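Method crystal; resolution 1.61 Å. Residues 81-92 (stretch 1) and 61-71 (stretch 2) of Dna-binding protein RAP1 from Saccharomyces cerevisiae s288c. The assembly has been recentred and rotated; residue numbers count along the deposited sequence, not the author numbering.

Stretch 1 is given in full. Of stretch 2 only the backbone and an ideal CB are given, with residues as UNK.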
# COMPACT_ATOMS: atom_id res chain seq x y z
N LEU C 81 1.76 -8.24 18.15
CA LEU C 81 3.16 -8.13 17.80
C LEU C 81 3.53 -6.72 17.31
O LEU C 81 4.59 -6.20 17.65
CB LEU C 81 3.53 -9.18 16.74
CG LEU C 81 4.98 -9.16 16.22
CD1 LEU C 81 5.95 -9.55 17.32
CD2 LEU C 81 5.14 -10.15 15.09
N PHE C 82 2.64 -6.08 16.55
CA PHE C 82 2.91 -4.75 16.00
C PHE C 82 3.17 -3.75 17.11
O PHE C 82 4.07 -2.92 17.04
CB PHE C 82 1.70 -4.30 15.16
CG PHE C 82 1.76 -2.83 14.79
CD1 PHE C 82 2.47 -2.41 13.68
CD2 PHE C 82 1.05 -1.89 15.51
CE1 PHE C 82 2.48 -1.08 13.30
CE2 PHE C 82 1.07 -0.54 15.14
CZ PHE C 82 1.79 -0.15 14.02
N PHE C 83 2.35 -3.82 18.16
CA PHE C 83 2.47 -2.86 19.26
C PHE C 83 3.73 -3.05 20.11
O PHE C 83 4.02 -2.20 20.95
CB PHE C 83 1.20 -2.90 20.10
CG PHE C 83 -0.00 -2.45 19.30
CD1 PHE C 83 -0.25 -1.11 19.10
CD2 PHE C 83 -0.86 -3.37 18.72
CE1 PHE C 83 -1.33 -0.69 18.31
CE2 PHE C 83 -1.93 -2.96 17.92
CZ PHE C 83 -2.16 -1.61 17.72
N HIS C 84 4.45 -4.16 19.91
CA HIS C 84 5.71 -4.42 20.59
C HIS C 84 6.91 -3.81 19.88
O HIS C 84 7.99 -3.79 20.47
CB HIS C 84 5.90 -5.90 20.86
CG HIS C 84 5.03 -6.33 22.00
ND1 HIS C 84 3.81 -6.91 21.79
CD2 HIS C 84 5.21 -6.16 23.33
CE1 HIS C 84 3.30 -7.15 22.99
NE2 HIS C 84 4.08 -6.67 23.95
N PHE C 85 6.74 -3.26 18.67
CA PHE C 85 7.85 -2.50 18.06
C PHE C 85 8.10 -1.28 18.92
O PHE C 85 7.20 -0.74 19.55
CB PHE C 85 7.53 -2.07 16.63
CG PHE C 85 7.61 -3.22 15.66
CD1 PHE C 85 8.83 -3.80 15.36
CD2 PHE C 85 6.50 -3.66 14.99
CE1 PHE C 85 8.91 -4.89 14.49
CE2 PHE C 85 6.57 -4.74 14.12
CZ PHE C 85 7.77 -5.34 13.85
N GLY C 86 9.37 -0.85 18.98
CA GLY C 86 9.75 0.26 19.83
C GLY C 86 9.63 1.63 19.22
O GLY C 86 9.75 2.65 19.92
N SER C 87 9.42 1.68 17.91
CA SER C 87 9.36 2.93 17.17
C SER C 87 8.80 2.66 15.78
O SER C 87 8.83 1.53 15.28
CB SER C 87 10.76 3.53 17.05
OG SER C 87 11.62 2.67 16.31
N THR C 88 8.39 3.73 15.11
CA THR C 88 7.92 3.61 13.73
C THR C 88 9.06 3.10 12.85
O THR C 88 8.84 2.25 11.99
CB THR C 88 7.36 4.94 13.23
OG1 THR C 88 6.30 5.30 14.09
CG2 THR C 88 6.88 4.86 11.78
N ARG C 89 10.28 3.60 13.07
CA ARG C 89 11.43 3.18 12.28
C ARG C 89 11.64 1.66 12.40
O ARG C 89 11.94 1.00 11.40
CB ARG C 89 12.69 3.95 12.70
CG ARG C 89 13.91 3.62 11.87
CD ARG C 89 15.09 4.42 12.32
NE ARG C 89 14.99 5.84 11.97
CZ ARG C 89 15.34 6.38 10.80
NH1 ARG C 89 15.80 5.61 9.82
NH2 ARG C 89 15.22 7.68 10.60
N GLN C 90 11.51 1.10 13.60
CA GLN C 90 11.73 -0.33 13.79
C GLN C 90 10.71 -1.14 12.98
O GLN C 90 11.07 -2.12 12.32
CB GLN C 90 11.72 -0.72 15.26
CG GLN C 90 12.24 -2.14 15.45
CD GLN C 90 12.34 -2.49 16.91
OE1 GLN C 90 11.40 -2.28 17.66
NE2 GLN C 90 13.52 -2.90 17.38
N PHE C 91 9.44 -0.72 13.02
CA PHE C 91 8.39 -1.36 12.22
C PHE C 91 8.72 -1.27 10.74
O PHE C 91 8.67 -2.27 10.02
CB PHE C 91 7.02 -0.73 12.51
CG PHE C 91 5.95 -1.07 11.49
CD1 PHE C 91 5.33 -2.32 11.49
CD2 PHE C 91 5.58 -0.16 10.53
CE1 PHE C 91 4.36 -2.63 10.54
CE2 PHE C 91 4.63 -0.48 9.56
CZ PHE C 91 3.99 -1.70 9.61
N MET C 92 9.09 -0.08 10.26
CA MET C 92 9.35 0.13 8.84
C MET C 92 10.54 -0.70 8.39
O MET C 92 10.52 -1.23 7.28
CB MET C 92 9.61 1.62 8.52
CG MET C 92 8.42 2.51 8.78
SD MET C 92 6.93 2.10 7.82
CE MET C 92 7.53 2.14 6.22
N UNK C 61 9.37 10.12 4.08
CA UNK C 61 8.80 10.72 5.29
C UNK C 61 9.67 10.19 6.45
O UNK C 61 9.92 8.99 6.52
CB UNK C 61 7.32 10.37 5.47
N UNK C 62 10.12 11.07 7.34
CA UNK C 62 11.01 10.70 8.45
C UNK C 62 10.21 9.90 9.48
O UNK C 62 9.27 10.42 10.08
CB UNK C 62 11.64 11.94 9.09
N UNK C 63 10.49 8.60 9.67
CA UNK C 63 9.69 7.82 10.62
C UNK C 63 9.82 8.28 12.06
O UNK C 63 8.89 8.07 12.83
CB UNK C 63 10.09 6.34 10.53
N UNK C 64 10.89 8.99 12.39
CA UNK C 64 11.09 9.48 13.77
C UNK C 64 10.13 10.60 14.13
O UNK C 64 9.94 10.86 15.32
CB UNK C 64 12.53 9.97 13.96
N UNK C 65 9.49 11.21 13.12
CA UNK C 65 8.49 12.26 13.31
C UNK C 65 7.12 11.66 13.59
O UNK C 65 6.18 12.41 13.83
CB UNK C 65 8.43 13.17 12.08
N UNK C 66 7.00 10.31 13.55
CA UNK C 66 5.73 9.62 13.76
C UNK C 66 5.77 8.91 15.10
O UNK C 66 6.42 7.86 15.23
CB UNK C 66 5.44 8.63 12.63
N UNK C 67 5.07 9.44 16.10
CA UNK C 67 5.01 8.85 17.43
C UNK C 67 4.38 7.45 17.30
O UNK C 67 3.44 7.27 16.52
CB UNK C 67 4.21 9.73 18.39
N UNK C 68 4.94 6.48 18.02
CA UNK C 68 4.52 5.08 17.93
C UNK C 68 3.89 4.57 19.22
O UNK C 68 4.43 4.78 20.32
CB UNK C 68 5.72 4.20 17.57
N UNK C 69 2.77 3.85 19.13
CA UNK C 69 2.01 3.54 17.91
C UNK C 69 1.18 4.73 17.48
O UNK C 69 0.64 5.48 18.32
CB UNK C 69 1.11 2.32 18.13
N UNK C 70 0.99 4.88 16.16
CA UNK C 70 0.18 5.99 15.69
C UNK C 70 -1.29 5.80 16.02
O UNK C 70 -1.73 4.66 16.09
CB UNK C 70 0.36 6.17 14.18
N UNK C 71 -2.05 6.89 16.20
CA UNK C 71 -3.48 6.83 16.54
C UNK C 71 -4.30 5.99 15.55
O UNK C 71 -5.22 5.26 15.96
CB UNK C 71 -4.05 8.25 16.60

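Position 61 has no atom of stretch 1 within 5.5 Å of its ideal CB, so the contact sets no preference; the deposited residue is Ile61. Position 62 is equally free near its CB, and a side chain whose end turns toward Arg89 could be acidic, or a neutral acceptor. It is Asp62, whose OD1 accepts from the backbone N at 64 (2.9 Å) and forms a long salt bridge with Arg89 NH2 (3.8 Å).

At position 63 CA-to-CB points toward stretch 1, and the ideal CB lies 3.7 Å from both Arg89 N and Thr88 CG2. Such closeness suits a small or compact apolar residue, and phi of -65° admits proline. Pro63 fits: its CG lies 3.8 Å from Arg89 NH2, over one face of the guanidinium, and its CB 3.9 Å from Thr88 CG2.

Position 64 points sideways, its ideal CB 4.9 Å from Arg89 NH2, so an acidic side chain is favoured, though a neutral acceptor could also serve. Asp64 makes a two-pronged salt bridge at the guanidinium edge: Arg89 NE donates to Asp64 OD1 (3.1 Å, 163°) and Arg89 NH2 to Asp64 OD2 (2.8 Å, 171°).

Position 65 points away and is unconstrained by stretch 1; Thr65 OG1 donates to Asp62 O (2.7 Å).

Position 66 points toward stretch 1, with its ideal CB 3.7 Å from Thr88 OG1. Thr88 OG1 donates to the backbone O of 66 (2.8 Å), so the side chain need not supply an acceptor, and an aliphatic one suits. Ile66 packs CG2 3.6 Å from Thr88 OG1.

Position 67 points away, so many residues would do; it is Ser67.

At position 68 the ideal CB points toward stretch 1, 3.7 Å from Thr88 N and 3.9 Å from Ser87 CA. Beyond it lies a pocket bordered by Phe82, Phe85 and Phe91, suited to a large apolar or aromatic side chain. Phe68 enters with chi1 of -165°: its CE1 is 3.5 Å from Phe82 CZ, the two ring planes inclined at 51°, and its CZ is 3.9 Å from Phe85 CB. Thr88 OG1 lies near its ring edge, 3.4 Å from Phe68 CD1.

Position 69 directs its ideal CB to 3.8 Å from Phe83 CD1; the cis peptide before it strongly suggests proline. Pro69 CB meets the edge of that ring.

Position 70 points sideways, and phi of -70° permits proline among others; Pro70 CD lies 4.4 Å from Phe82 CZ. Position 71 is out of reach, and Lys71 makes no contact.

Stretch 2 61-71: IDPDTISFPPK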
# COMPACT_ATOMS: atom_id res chain seq x y z
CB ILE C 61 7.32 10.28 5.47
CG1 ILE C 61 6.45 10.98 4.43
CG2 ILE C 61 6.82 10.57 6.91
CD1 ILE C 61 5.09 10.36 4.24
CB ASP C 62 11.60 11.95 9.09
CG ASP C 62 12.56 11.70 10.23
OD1 ASP C 62 12.66 10.55 10.68
OD2 ASP C 62 13.25 12.66 10.66
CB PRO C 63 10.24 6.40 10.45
CG PRO C 63 11.65 6.62 10.04
CD PRO C 63 11.60 7.79 9.12
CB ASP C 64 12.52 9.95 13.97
CG ASP C 64 13.53 8.92 13.56
OD1 ASP C 64 13.29 7.71 13.84
OD2 ASP C 64 14.44 9.27 12.79
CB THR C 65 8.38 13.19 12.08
OG1 THR C 65 7.83 12.51 10.95
CG2 THR C 65 9.69 13.84 11.74
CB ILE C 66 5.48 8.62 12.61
CG1 ILE C 66 5.43 9.34 11.23
CG2 ILE C 66 4.16 7.85 12.84
CD1 ILE C 66 5.40 8.44 10.03
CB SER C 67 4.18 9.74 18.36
OG SER C 67 4.14 9.20 19.67
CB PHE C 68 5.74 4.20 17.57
CG PHE C 68 5.36 2.82 17.10
CD1 PHE C 68 5.06 2.58 15.78
CD2 PHE C 68 5.21 1.78 18.00
CE1 PHE C 68 4.61 1.33 15.36
CE2 PHE C 68 4.79 0.52 17.58
CZ PHE C 68 4.51 0.30 16.26
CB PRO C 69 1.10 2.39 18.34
CG PRO C 69 0.84 2.67 19.79
CD PRO C 69 2.11 3.29 20.33
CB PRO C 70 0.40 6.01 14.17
CG PRO C 70 1.05 4.81 13.84
CD PRO C 70 1.58 4.11 15.04
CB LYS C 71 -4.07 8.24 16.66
CG LYS C 71 -5.45 8.29 17.32
CD LYS C 71 -6.10 9.68 17.24
CE LYS C 71 -5.26 10.81 17.81
NZ LYS C 71 -6.02 12.08 17.90
O HOH W 1 10.74 5.99 14.48
O HOH W 2 8.55 6.42 16.35
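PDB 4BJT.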